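Local coordinates for polysaccharide biosynthesis protein CapD (Bacillus thuringiensis HD-771, PDB 6BWC), which probably acts as an NADP-dependent short-chain dehydrogenase-type enzyme that modifies UDP-N-acetylglucosamine in the pathway to CMP-pseudaminic acid, at residues Asn190-Val195 / Asn257-Glu262; Val195-Met200 / Ile263-Gly268; Leu236-Glu241 / Ile322-Leu327. The protein carries 2 engineered substitutions. One frame throughout, in Å; residues are numbered along the deposited sequence.

Interaction 1 of 3, residues Asn190-Val195 / Asn257-Glu262. With UD1 (uridine-diphosphate-N-acetylglucosamine), chain O.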
loop_
_atom_site.group_PDB
_atom_site.type_symbol
_atom_site.label_atom_id
_atom_site.label_comp_id
_atom_site.label_asym_id
_atom_site.label_seq_id
_atom_site.Cartn_x
_atom_site.Cartn_y
_atom_site.Cartn_z
ATOM N N ASN C 190 -2.278 47.000 1.192
ATOM C CA ASN C 190 -1.158 47.493 1.989
ATOM C C ASN C 190 -0.387 48.662 1.348
ATOM O O ASN C 190 0.516 49.202 1.974
ATOM C CB ASN C 190 -0.214 46.323 2.327
ATOM C CG ASN C 190 -0.950 45.129 2.947
ATOM O OD1 ASN C 190 -1.400 45.189 4.083
ATOM N ND2 ASN C 190 -1.078 44.045 2.193
ATOM N N GLN C 191 -0.758 49.072 0.131
ATOM C CA GLN C 191 -0.120 50.197 -0.589
ATOM C C GLN C 191 1.411 50.078 -0.698
ATOM O O GLN C 191 2.152 51.037 -0.466
ATOM C CB GLN C 191 -0.533 51.551 0.011
ATOM C CG GLN C 191 -2.042 51.758 0.119
ATOM C CD GLN C 191 -2.675 51.011 1.296
ATOM O OE1 GLN C 191 -3.705 50.349 1.147
ATOM N NE2 GLN C 191 -2.052 51.105 2.467
ATOM N N LYS C 192 1.855 48.881 -1.070
ATOM C CA LYS C 192 3.266 48.576 -1.284
ATOM C C LYS C 192 3.374 47.205 -1.922
ATOM O O LYS C 192 2.695 46.282 -1.484
ATOM C CB LYS C 192 4.063 48.598 0.029
ATOM C CG LYS C 192 3.534 47.728 1.178
ATOM C CD LYS C 192 4.664 47.206 2.070
ATOM C CE LYS C 192 5.330 48.314 2.893
ATOM N NZ LYS C 192 6.659 47.890 3.424
ATOM N N ILE C 193 4.198 47.056 -2.954
ATOM C CA ILE C 193 4.408 45.720 -3.546
ATOM C C ILE C 193 5.681 45.068 -2.995
ATOM O O ILE C 193 6.573 45.740 -2.459
ATOM C CB ILE C 193 4.404 45.702 -5.109
ATOM C CG1 ILE C 193 5.361 46.751 -5.704
ATOM C CG2 ILE C 193 2.987 45.901 -5.644
ATOM C CD1 ILE C 193 5.732 46.474 -7.143
ATOM N N THR C 194 5.729 43.745 -3.138
ATOM C CA THR C 194 6.885 42.925 -2.791
ATOM C C THR C 194 7.608 42.488 -4.063
ATOM O O THR C 194 7.087 41.704 -4.856
ATOM C CB THR C 194 6.450 41.686 -2.003
ATOM O OG1 THR C 194 6.128 42.071 -0.663
ATOM C CG2 THR C 194 7.550 40.647 -1.951
ATOM N N VAL C 195 8.836 42.960 -4.220
ATOM C CA VAL C 195 9.603 42.758 -5.437
ATOM C C VAL C 195 10.738 41.780 -5.137
ATOM O O VAL C 195 11.528 41.997 -4.228
ATOM C CB VAL C 195 10.059 44.135 -5.958
ATOM C CG1 VAL C 195 11.488 44.128 -6.484
ATOM C CG2 VAL C 195 9.059 44.637 -7.004
ATOM N N ASN C 257 2.244 56.711 -5.471
ATOM C CA ASN C 257 3.310 56.952 -4.482
ATOM C C ASN C 257 3.089 56.002 -3.298
ATOM O O ASN C 257 2.484 56.336 -2.261
ATOM C CB ASN C 257 3.327 58.421 -4.112
ATOM C CG ASN C 257 3.372 59.307 -5.355
ATOM O OD1 ASN C 257 4.441 59.516 -5.931
ATOM N ND2 ASN C 257 2.199 59.785 -5.811
ATOM N N ILE C 258 3.634 54.803 -3.534
ATOM C CA ILE C 258 3.312 53.532 -2.894
ATOM C C ILE C 258 4.646 52.780 -2.840
ATOM O O ILE C 258 5.445 52.888 -3.788
ATOM C CB ILE C 258 2.306 52.770 -3.822
ATOM C CG1 ILE C 258 0.847 53.046 -3.416
ATOM C CG2 ILE C 258 2.579 51.262 -3.944
ATOM C CD1 ILE C 258 0.065 53.730 -4.506
ATOM N N LYS C 259 4.896 52.025 -1.771
ATOM C CA LYS C 259 6.247 51.471 -1.533
ATOM C C LYS C 259 6.615 50.243 -2.361
ATOM O O LYS C 259 5.755 49.465 -2.768
ATOM C CB LYS C 259 6.486 51.186 -0.044
ATOM C CG LYS C 259 6.860 52.441 0.725
ATOM C CD LYS C 259 6.367 52.441 2.170
ATOM C CE LYS C 259 5.721 53.781 2.522
ATOM N NZ LYS C 259 5.520 53.940 3.991
ATOM N N ILE C 260 7.918 50.096 -2.590
ATOM C CA ILE C 260 8.479 48.992 -3.349
ATOM C C ILE C 260 9.550 48.313 -2.484
ATOM O O ILE C 260 10.668 48.813 -2.401
ATOM C CB ILE C 260 9.069 49.511 -4.690
ATOM C CG1 ILE C 260 7.957 50.153 -5.548
ATOM C CG2 ILE C 260 9.794 48.392 -5.445
ATOM C CD1 ILE C 260 8.444 50.944 -6.747
ATOM N N GLU C 261 9.221 47.193 -1.828
ATOM C CA GLU C 261 10.200 46.506 -0.943
ATOM C C GLU C 261 10.921 45.310 -1.612
ATOM O O GLU C 261 10.283 44.403 -2.149
ATOM C CB GLU C 261 9.557 46.113 0.400
ATOM C CG GLU C 261 9.223 44.644 0.632
ATOM C CD GLU C 261 8.778 44.427 2.050
ATOM O OE1 GLU C 261 7.574 44.544 2.309
ATOM O OE2 GLU C 261 9.633 44.204 2.926
ATOM N N GLU C 262 12.254 45.323 -1.575
ATOM C CA GLU C 262 13.057 44.271 -2.184
ATOM C C GLU C 262 13.024 43.095 -1.215
ATOM O O GLU C 262 13.488 43.195 -0.077
ATOM C CB GLU C 262 14.513 44.722 -2.441
ATOM C CG GLU C 262 15.162 44.215 -3.735
ATOM C CD GLU C 262 15.369 45.327 -4.749
ATOM O OE1 GLU C 262 16.531 45.543 -5.159
ATOM O OE2 GLU C 262 14.380 46.008 -5.109
HETATM C "C1'" UD1 O . 4.772 30.677 -13.103
HETATM C "C2'" UD1 O . 4.111 29.355 -12.749
HETATM C "C3'" UD1 O . 5.067 28.179 -12.939
HETATM C "C4'" UD1 O . 5.755 28.215 -14.300
HETATM C "C5'" UD1 O . 6.197 29.633 -14.712
HETATM C "C6'" UD1 O . 6.546 29.659 -16.206
HETATM C "C7'" UD1 O . 2.470 29.913 -11.000
HETATM C "C8'" UD1 O . 2.262 30.079 -9.508
HETATM N "N2'" UD1 O . 3.634 29.376 -11.378
HETATM O "O1'" UD1 O . 5.935 30.860 -12.311
HETATM O "O3'" UD1 O . 4.329 26.953 -12.766
HETATM O "O4'" UD1 O . 6.884 27.361 -14.312
HETATM O "O5'" UD1 O . 5.188 30.628 -14.438
HETATM O "O6'" UD1 O . 7.669 30.503 -16.472
HETATM O "O7'" UD1 O . 1.616 30.314 -11.790
HETATM N N1 UD1 O . 7.493 37.994 -7.923
HETATM C C2 UD1 O . 7.634 39.181 -7.142
HETATM N N3 UD1 O . 7.015 39.272 -5.954
HETATM C C4 UD1 O . 6.258 38.266 -5.471
HETATM C C5 UD1 O . 6.084 37.115 -6.198
HETATM C C6 UD1 O . 6.699 37.002 -7.435
HETATM O O2 UD1 O . 8.334 40.135 -7.525
HETATM O O4 UD1 O . 5.681 38.359 -4.376
HETATM C C1B UD1 O . 8.178 37.844 -9.225
HETATM C C2B UD1 O . 8.915 36.519 -9.432
HETATM O "O2'" UD1 O . 10.248 36.559 -8.941
HETATM C C3B UD1 O . 8.826 36.277 -10.925
HETATM C C4B UD1 O . 7.519 36.953 -11.283
HETATM O O4B UD1 O . 7.199 37.865 -10.234
HETATM O O3B UD1 O . 9.862 36.891 -11.699
HETATM C C5B UD1 O . 6.366 35.979 -11.465
HETATM O O5B UD1 O . 6.030 35.236 -10.283
HETATM P PA UD1 O . 4.751 34.276 -10.431
HETATM O O1A UD1 O . 4.248 33.761 -9.105
HETATM O O2A UD1 O . 3.708 34.886 -11.374
HETATM O O3A UD1 O . 5.198 33.081 -11.421
HETATM P PB UD1 O . 6.560 32.257 -11.717
HETATM O O1B UD1 O . 7.212 31.855 -10.410
HETATM O O2B UD1 O . 7.465 32.877 -12.775
#

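Interaction 2 of 3, residues Val195-Met200 / Ile263-Gly268. With UD1 (uridine-diphosphate-N-acetylglucosamine), chain O.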
loop_
_atom_site.group_PDB
_atom_site.type_symbol
_atom_site.label_atom_id
_atom_site.label_comp_id
_atom_site.label_asym_id
_atom_site.label_seq_id
_atom_site.Cartn_x
_atom_site.Cartn_y
_atom_site.Cartn_z
ATOM N N VAL C 195 8.836 42.960 -4.220
ATOM C CA VAL C 195 9.603 42.758 -5.437
ATOM C C VAL C 195 10.738 41.780 -5.137
ATOM O O VAL C 195 11.528 41.997 -4.228
ATOM C CB VAL C 195 10.059 44.135 -5.958
ATOM C CG1 VAL C 195 11.488 44.128 -6.484
ATOM C CG2 VAL C 195 9.059 44.637 -7.004
ATOM N N THR C 196 10.792 40.683 -5.879
ATOM C CA THR C 196 11.864 39.698 -5.732
ATOM C C THR C 196 13.159 40.320 -6.275
ATOM O O THR C 196 14.084 40.603 -5.517
ATOM C CB THR C 196 11.542 38.359 -6.464
ATOM O OG1 THR C 196 11.134 38.618 -7.828
ATOM C CG2 THR C 196 10.430 37.547 -5.717
ATOM N N ASP C 197 13.205 40.583 -7.575
ATOM C CA ASP C 197 14.426 41.039 -8.220
ATOM C C ASP C 197 14.029 41.571 -9.595
ATOM O O ASP C 197 13.679 40.797 -10.483
ATOM C CB ASP C 197 15.386 39.851 -8.304
ATOM C CG ASP C 197 16.675 40.167 -9.011
ATOM O OD1 ASP C 197 16.693 41.020 -9.926
ATOM O OD2 ASP C 197 17.680 39.507 -8.660
ATOM N N LEU C 198 14.078 42.890 -9.767
ATOM C CA LEU C 198 13.463 43.544 -10.934
ATOM C C LEU C 198 14.094 43.143 -12.259
ATOM O O LEU C 198 13.434 43.118 -13.299
ATOM C CB LEU C 198 13.489 45.070 -10.776
ATOM C CG LEU C 198 12.648 45.582 -9.604
ATOM C CD1 LEU C 198 12.947 47.037 -9.262
ATOM C CD2 LEU C 198 11.166 45.365 -9.886
ATOM N N SER C 199 15.367 42.788 -12.198
ATOM C CA SER C 199 16.115 42.292 -13.358
ATOM C C SER C 199 15.619 40.994 -14.001
ATOM O O SER C 199 16.085 40.641 -15.081
ATOM C CB SER C 199 17.590 42.104 -12.972
ATOM O OG SER C 199 18.012 40.791 -13.265
ATOM N N MET C 200 14.747 40.250 -13.321
ATOM C CA MET C 200 14.216 38.992 -13.855
ATOM C C MET C 200 13.337 39.258 -15.089
ATOM O O MET C 200 12.607 40.261 -15.156
ATOM C CB MET C 200 13.387 38.247 -12.792
ATOM C CG MET C 200 14.155 37.736 -11.585
ATOM S SD MET C 200 13.029 37.542 -10.190
ATOM C CE MET C 200 13.332 35.825 -9.818
ATOM N N ILE C 263 12.436 41.994 -1.671
ATOM C CA ILE C 263 12.391 40.733 -0.936
ATOM C C ILE C 263 13.614 39.883 -1.296
ATOM O O ILE C 263 14.052 39.096 -0.477
ATOM C CB ILE C 263 11.040 39.974 -1.214
ATOM C CG1 ILE C 263 10.179 39.914 0.047
ATOM C CG2 ILE C 263 11.251 38.571 -1.804
ATOM C CD1 ILE C 263 9.244 38.722 0.119
ATOM N N GLY C 264 14.148 40.028 -2.514
ATOM C CA GLY C 264 15.123 39.074 -3.062
ATOM C C GLY C 264 14.477 37.774 -3.565
ATOM O O GLY C 264 13.317 37.476 -3.282
ATOM N N LEU C 265 15.237 36.991 -4.320
ATOM C CA LEU C 265 14.814 35.650 -4.722
ATOM C C LEU C 265 14.166 34.809 -3.633
ATOM O O LEU C 265 14.627 34.778 -2.495
ATOM C CB LEU C 265 16.012 34.863 -5.220
ATOM C CG LEU C 265 16.435 35.018 -6.674
ATOM C CD1 LEU C 265 16.028 36.331 -7.349
ATOM C CD2 LEU C 265 17.948 34.841 -6.716
ATOM N N LYS C 266 13.096 34.124 -4.020
ATOM C CA LYS C 266 12.587 32.973 -3.305
ATOM C C LYS C 266 13.468 31.748 -3.671
ATOM O O LYS C 266 14.035 31.701 -4.759
ATOM C CB LYS C 266 11.110 32.743 -3.687
ATOM C CG LYS C 266 10.203 33.951 -3.413
ATOM C CD LYS C 266 8.703 33.660 -3.479
ATOM C CE LYS C 266 7.926 34.643 -2.608
ATOM N NZ LYS C 266 6.543 34.860 -3.090
ATOM N N PRO C 267 13.581 30.749 -2.773
ATOM C CA PRO C 267 14.489 29.618 -3.075
ATOM C C PRO C 267 14.186 28.919 -4.388
ATOM O O PRO C 267 13.022 28.731 -4.708
ATOM C CB PRO C 267 14.272 28.663 -1.903
ATOM C CG PRO C 267 13.876 29.573 -0.792
ATOM C CD PRO C 267 13.018 30.638 -1.417
ATOM N N GLY C 268 15.222 28.592 -5.154
ATOM C CA GLY C 268 15.070 27.865 -6.417
ATOM C C GLY C 268 14.682 28.698 -7.634
ATOM O O GLY C 268 14.819 28.213 -8.755
HETATM C "C1'" UD1 O . 4.772 30.677 -13.103
HETATM C "C2'" UD1 O . 4.111 29.355 -12.749
HETATM C "C3'" UD1 O . 5.067 28.179 -12.939
HETATM C "C4'" UD1 O . 5.755 28.215 -14.300
HETATM C "C5'" UD1 O . 6.197 29.633 -14.712
HETATM C "C6'" UD1 O . 6.546 29.659 -16.206
HETATM C "C7'" UD1 O . 2.470 29.913 -11.000
HETATM C "C8'" UD1 O . 2.262 30.079 -9.508
HETATM N "N2'" UD1 O . 3.634 29.376 -11.378
HETATM O "O1'" UD1 O . 5.935 30.860 -12.311
HETATM O "O3'" UD1 O . 4.329 26.953 -12.766
HETATM O "O4'" UD1 O . 6.884 27.361 -14.312
HETATM O "O5'" UD1 O . 5.188 30.628 -14.438
HETATM O "O6'" UD1 O . 7.669 30.503 -16.472
HETATM O "O7'" UD1 O . 1.616 30.314 -11.790
HETATM N N1 UD1 O . 7.493 37.994 -7.923
HETATM C C2 UD1 O . 7.634 39.181 -7.142
HETATM N N3 UD1 O . 7.015 39.272 -5.954
HETATM C C4 UD1 O . 6.258 38.266 -5.471
HETATM C C5 UD1 O . 6.084 37.115 -6.198
HETATM C C6 UD1 O . 6.699 37.002 -7.435
HETATM O O2 UD1 O . 8.334 40.135 -7.525
HETATM O O4 UD1 O . 5.681 38.359 -4.376
HETATM C C1B UD1 O . 8.178 37.844 -9.225
HETATM C C2B UD1 O . 8.915 36.519 -9.432
HETATM O "O2'" UD1 O . 10.248 36.559 -8.941
HETATM C C3B UD1 O . 8.826 36.277 -10.925
HETATM C C4B UD1 O . 7.519 36.953 -11.283
HETATM O O4B UD1 O . 7.199 37.865 -10.234
HETATM O O3B UD1 O . 9.862 36.891 -11.699
HETATM C C5B UD1 O . 6.366 35.979 -11.465
HETATM O O5B UD1 O . 6.030 35.236 -10.283
HETATM P PA UD1 O . 4.751 34.276 -10.431
HETATM O O1A UD1 O . 4.248 33.761 -9.105
HETATM O O2A UD1 O . 3.708 34.886 -11.374
HETATM O O3A UD1 O . 5.198 33.081 -11.421
HETATM P PB UD1 O . 6.560 32.257 -11.717
HETATM O O1B UD1 O . 7.212 31.855 -10.410
HETATM O O2B UD1 O . 7.465 32.877 -12.775
#

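Interaction 3 of 3, residues Leu236-Glu241 / Ile322-Leu327. With UD1 (uridine-diphosphate-N-acetylglucosamine), chain O.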
loop_
_atom_site.group_PDB
_atom_site.type_symbol
_atom_site.label_atom_id
_atom_site.label_comp_id
_atom_site.label_asym_id
_atom_site.label_seq_id
_atom_site.Cartn_x
_atom_site.Cartn_y
_atom_site.Cartn_z
ATOM N N LEU C 236 10.328 42.309 -15.518
ATOM C CA LEU C 236 9.610 42.466 -14.266
ATOM C C LEU C 236 9.705 43.906 -13.807
ATOM O O LEU C 236 8.876 44.349 -13.015
ATOM C CB LEU C 236 10.182 41.529 -13.197
ATOM C CG LEU C 236 9.503 41.538 -11.825
ATOM C CD1 LEU C 236 8.006 41.290 -11.959
ATOM C CD2 LEU C 236 10.149 40.503 -10.932
ATOM N N ASN C 237 10.727 44.623 -14.291
ATOM C CA ASN C 237 10.899 46.057 -14.009
ATOM C C ASN C 237 9.695 46.797 -14.587
ATOM O O ASN C 237 8.973 47.480 -13.868
ATOM C CB ASN C 237 12.236 46.593 -14.603
ATOM C CG ASN C 237 12.904 47.673 -13.721
ATOM O OD1 ASN C 237 12.241 48.467 -13.024
ATOM N ND2 ASN C 237 14.233 47.705 -13.757
ATOM N N ASP C 238 9.466 46.600 -15.883
ATOM C CA ASP C 238 8.323 47.198 -16.588
ATOM C C ASP C 238 7.044 46.772 -15.868
ATOM O O ASP C 238 6.178 47.618 -15.580
ATOM C CB ASP C 238 8.258 46.804 -18.090
ATOM C CG ASP C 238 9.580 47.074 -18.867
ATOM O OD1 ASP C 238 9.763 46.433 -19.933
ATOM O OD2 ASP C 238 10.419 47.893 -18.409
ATOM N N LEU C 239 6.946 45.480 -15.538
ATOM C CA LEU C 239 5.734 44.943 -14.913
ATOM C C LEU C 239 5.369 45.615 -13.587
ATOM O O LEU C 239 4.197 45.968 -13.363
ATOM C CB LEU C 239 5.839 43.433 -14.693
ATOM C CG LEU C 239 4.664 42.745 -13.951
ATOM C CD1 LEU C 239 3.294 43.091 -14.530
ATOM C CD2 LEU C 239 4.850 41.237 -13.973
ATOM N N SER C 240 6.360 45.770 -12.712
ATOM C CA SER C 240 6.109 46.348 -11.404
ATOM C C SER C 240 5.664 47.790 -11.583
ATOM O O SER C 240 4.658 48.191 -10.999
ATOM C CB SER C 240 7.324 46.238 -10.490
ATOM O OG SER C 240 8.480 46.721 -11.129
ATOM N N GLU C 241 6.381 48.541 -12.424
ATOM C CA GLU C 241 6.000 49.927 -12.793
ATOM C C GLU C 241 4.547 50.041 -13.367
ATOM O O GLU C 241 3.679 50.720 -12.764
ATOM C CB GLU C 241 7.044 50.533 -13.766
ATOM C CG GLU C 241 8.400 50.839 -13.118
ATOM C CD GLU C 241 9.425 51.452 -14.065
ATOM O OE1 GLU C 241 9.087 51.766 -15.225
ATOM O OE2 GLU C 241 10.580 51.633 -13.640
ATOM N N ILE C 322 8.880 43.135 -24.822
ATOM C CA ILE C 322 7.926 44.123 -25.289
ATOM C C ILE C 322 8.264 45.416 -24.555
ATOM O O ILE C 322 8.932 45.384 -23.524
ATOM C CB ILE C 322 6.464 43.688 -25.033
ATOM C CG1 ILE C 322 6.153 43.572 -23.530
ATOM C CG2 ILE C 322 6.181 42.362 -25.745
ATOM C CD1 ILE C 322 4.714 43.205 -23.228
ATOM N N SER C 323 7.820 46.546 -25.089
ATOM C CA SER C 323 7.948 47.825 -24.386
ATOM C C SER C 323 6.984 47.852 -23.200
ATOM O O SER C 323 6.004 47.100 -23.186
ATOM C CB SER C 323 7.627 48.983 -25.337
ATOM O OG SER C 323 6.366 48.805 -25.973
ATOM N N LYS C 324 7.272 48.704 -22.213
ATOM C CA LYS C 324 6.295 49.085 -21.159
ATOM C C LYS C 324 4.880 49.274 -21.652
ATOM O O LYS C 324 3.936 48.795 -21.042
ATOM C CB LYS C 324 6.658 50.426 -20.525
ATOM C CG LYS C 324 7.400 50.348 -19.211
ATOM C CD LYS C 324 7.219 51.631 -18.426
ATOM C CE LYS C 324 5.892 51.614 -17.691
ATOM N NZ LYS C 324 5.652 52.913 -17.022
ATOM N N GLU C 325 4.751 50.027 -22.737
ATOM C CA GLU C 325 3.456 50.469 -23.214
ATOM C C GLU C 325 2.669 49.309 -23.826
ATOM O O GLU C 325 1.451 49.209 -23.607
ATOM C CB GLU C 325 3.612 51.645 -24.198
ATOM C CG GLU C 325 2.379 52.544 -24.313
ATOM C CD GLU C 325 2.031 53.290 -23.015
ATOM O OE1 GLU C 325 2.957 53.593 -22.216
ATOM O OE2 GLU C 325 0.822 53.566 -22.793
ATOM N N GLU C 326 3.354 48.435 -24.569
ATOM C CA GLU C 326 2.729 47.190 -25.070
ATOM C C GLU C 326 2.270 46.289 -23.933
ATOM O O GLU C 326 1.219 45.653 -24.033
ATOM C CB GLU C 326 3.673 46.395 -25.975
ATOM C CG GLU C 326 3.876 46.996 -27.351
ATOM C CD GLU C 326 4.902 46.227 -28.148
ATOM O OE1 GLU C 326 6.096 46.608 -28.078
ATOM O OE2 GLU C 326 4.520 45.229 -28.814
ATOM N N LEU C 327 3.063 46.230 -22.869
ATOM C CA LEU C 327 2.701 45.450 -21.702
ATOM C C LEU C 327 1.405 45.960 -21.111
ATOM O O LEU C 327 0.460 45.200 -20.975
ATOM C CB LEU C 327 3.810 45.508 -20.650
ATOM C CG LEU C 327 3.576 44.791 -19.315
ATOM C CD1 LEU C 327 2.928 43.414 -19.476
ATOM C CD2 LEU C 327 4.919 44.697 -18.598
HETATM C "C1'" UD1 O . 4.772 30.677 -13.103
HETATM C "C2'" UD1 O . 4.111 29.355 -12.749
HETATM C "C3'" UD1 O . 5.067 28.179 -12.939
HETATM C "C4'" UD1 O . 5.755 28.215 -14.300
HETATM C "C5'" UD1 O . 6.197 29.633 -14.712
HETATM C "C6'" UD1 O . 6.546 29.659 -16.206
HETATM C "C7'" UD1 O . 2.470 29.913 -11.000
HETATM C "C8'" UD1 O . 2.262 30.079 -9.508
HETATM N "N2'" UD1 O . 3.634 29.376 -11.378
HETATM O "O1'" UD1 O . 5.935 30.860 -12.311
HETATM O "O3'" UD1 O . 4.329 26.953 -12.766
HETATM O "O4'" UD1 O . 6.884 27.361 -14.312
HETATM O "O5'" UD1 O . 5.188 30.628 -14.438
HETATM O "O6'" UD1 O . 7.669 30.503 -16.472
HETATM O "O7'" UD1 O . 1.616 30.314 -11.790
HETATM N N1 UD1 O . 7.493 37.994 -7.923
HETATM C C2 UD1 O . 7.634 39.181 -7.142
HETATM N N3 UD1 O . 7.015 39.272 -5.954
HETATM C C4 UD1 O . 6.258 38.266 -5.471
HETATM C C5 UD1 O . 6.084 37.115 -6.198
HETATM C C6 UD1 O . 6.699 37.002 -7.435
HETATM O O2 UD1 O . 8.334 40.135 -7.525
HETATM O O4 UD1 O . 5.681 38.359 -4.376
HETATM C C1B UD1 O . 8.178 37.844 -9.225
HETATM C C2B UD1 O . 8.915 36.519 -9.432
HETATM O "O2'" UD1 O . 10.248 36.559 -8.941
HETATM C C3B UD1 O . 8.826 36.277 -10.925
HETATM C C4B UD1 O . 7.519 36.953 -11.283
HETATM O O4B UD1 O . 7.199 37.865 -10.234
HETATM O O3B UD1 O . 9.862 36.891 -11.699
HETATM C C5B UD1 O . 6.366 35.979 -11.465
HETATM O O5B UD1 O . 6.030 35.236 -10.283
HETATM P PA UD1 O . 4.751 34.276 -10.431
HETATM O O1A UD1 O . 4.248 33.761 -9.105
HETATM O O2A UD1 O . 3.708 34.886 -11.374
HETATM O O3A UD1 O . 5.198 33.081 -11.421
HETATM P PB UD1 O . 6.560 32.257 -11.717
HETATM O O1B UD1 O . 7.212 31.855 -10.410
HETATM O O2B UD1 O . 7.465 32.877 -12.775
#

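Interaction 1 of 3, residues Asn190-Val195 / Asn257-Glu262
E261 and K192 share one face of a small parallel sheet, in which strands 192-195 and 259-262 run with their axes 4.7 Å apart and 23° between their directions. E261 pairs with T194 in the parallel backbone register but sends its carboxylate toward K192 on the neighbouring strand, the chain extended beyond CG. K192, bent at chi2 and chi3, brings NZ to 3.6 Å from E261 OE1, a long salt bridge. Nearer its root K192 meets K259, CB to CB at 3.5 Å, while K259 leads its own amine away. V195 belongs to the other face with I193 and I260. Its CG2 lies 4.1 Å from I260 CG2, and its CG1 touches E262 OE2; F183 of helix 179-190 and I244 of helix 236-251 pack against this face. Four backbone bonds join the strands. E261 takes part in two of them: E261 N gives its hydrogen to I193 O at 3.1 Å, and E261 O accepts from V195 N at 2.9 Å, the latter almost straight at 172°. A further backbone oxygen, T194 O, instead receives N3 of the uracil of UD1 at 2.7 Å. K192, K259 and E261 thus gather their charges on one face; the other carries the hydrocarbon of I193, V195 and I260 against the helices, with the carboxylate of E262 at the V195 end; and T194 O recognises the N3-H of uracil.

Interaction 2 of 3, residues Val195-Met200 / Ile263-Gly268
T196 and I263 touch by their methyl branches, CG2 to CG2 at 4.1 Å, where the loops leaving a pair of parallel strands become a wall of the UD1 pocket. The first loop then folds into a type I beta turn from D197 to M200, closed by M200 N on D197 O. The two loops are joined by the backbone bond from I263 N to V195 O, 2.7 Å long and nearly straight at 169°. T196 turns its side chain to the nucleotide. Its OG1 sits between the backbone N and the carbonyl carbon (chi1 50°), close to both O2 of the uracil and O2' of the ribose, while CG2 rests near C2 of the ring. T196 N adds a bond to O2 of UD1 at 3.0 Å.

The second cluster gathers round L265 CD1. D197 lies beside L265, both pointing the same way, with D197 CB 3.7 Å from that methyl. M200 comes across obliquely instead: the bend at chi3 (124°) places CE 3.7 Å from L265 CD1, and its SD lies against O2' of UD1. M271 packs on D197, M200 and L265 alike, and D279 of the third subunit, another copy of the protein, also touches L265. E269 ties loop to ligand, OE1 taking the N-H of K266 and OE2 bonding UD1. The side chain of K266 itself runs out extended beyond CG toward the uracil, ending with NZ 3.8 Å from O4 of UD1.

Interaction 3 of 3, residues Leu236-Glu241 / Ile322-Leu327
L327 supplies the apolar part of this contact, bringing its CD2 methyl against the first turns of helix 236-251. CD2 lies 4.2 Å from L239 CB and 4.0 Å from D238 CB. L327 CG stands anti to its own backbone N (chi1 177°). I234 of strand 233-235 touches L327 as well, while L239 itself packs on V179 and I180 of helix 179-190. The aliphatic stem of K324 forms the next layer: its CG meets D238 CB at 3.8 Å, the two side chains running obliquely past one another. Farther out K324 meets E241 at about a right angle, CD 3.7 Å from E241 OE1. The charges are attractive but loosely placed, since K324 NZ stays 4.0 Å from E241 OE1, beyond a salt bridge; the amine has its salt bridge with E245, one turn farther along the same helix. Polar bonds within 322-327 shape the start of helix 324-333. S323, the N-cap, accepts weakly from E326 N at OG, and S323 N in turn donates a weak bond to E326 OE1. S323 OG also donates to E326 OE1 at 3.1 Å, and E326 OE1 receives it on its anti lone pair. This capping box starts a C-terminal helix beside helix 236-251, whose first residue, L236, lines the nucleotide-sugar pocket by the ribose of UD1.

Overall arrangement
Along the chain the first segments come in the order 190-195, 195-200 and 236-241, followed by 257-262, 263-268 and 322-327, so all three contacts interlock. Interactions 1 and 2 are continuous, sharing V195 as the parallel strands pass into loops, and their centres lie about 14 Å apart. Interaction 3 is about 17 Å from the centre of each. Helix 236-251 links it to both: S240 packs against I193 and V195, and L198 lies on S240. All three sit on the same side of the chain's centre and each touches UD1, so strand pair, loops and helix together line the UD1 site, probably the substrate-binding part of the enzyme, beside the Rossmann-type NADP sheet.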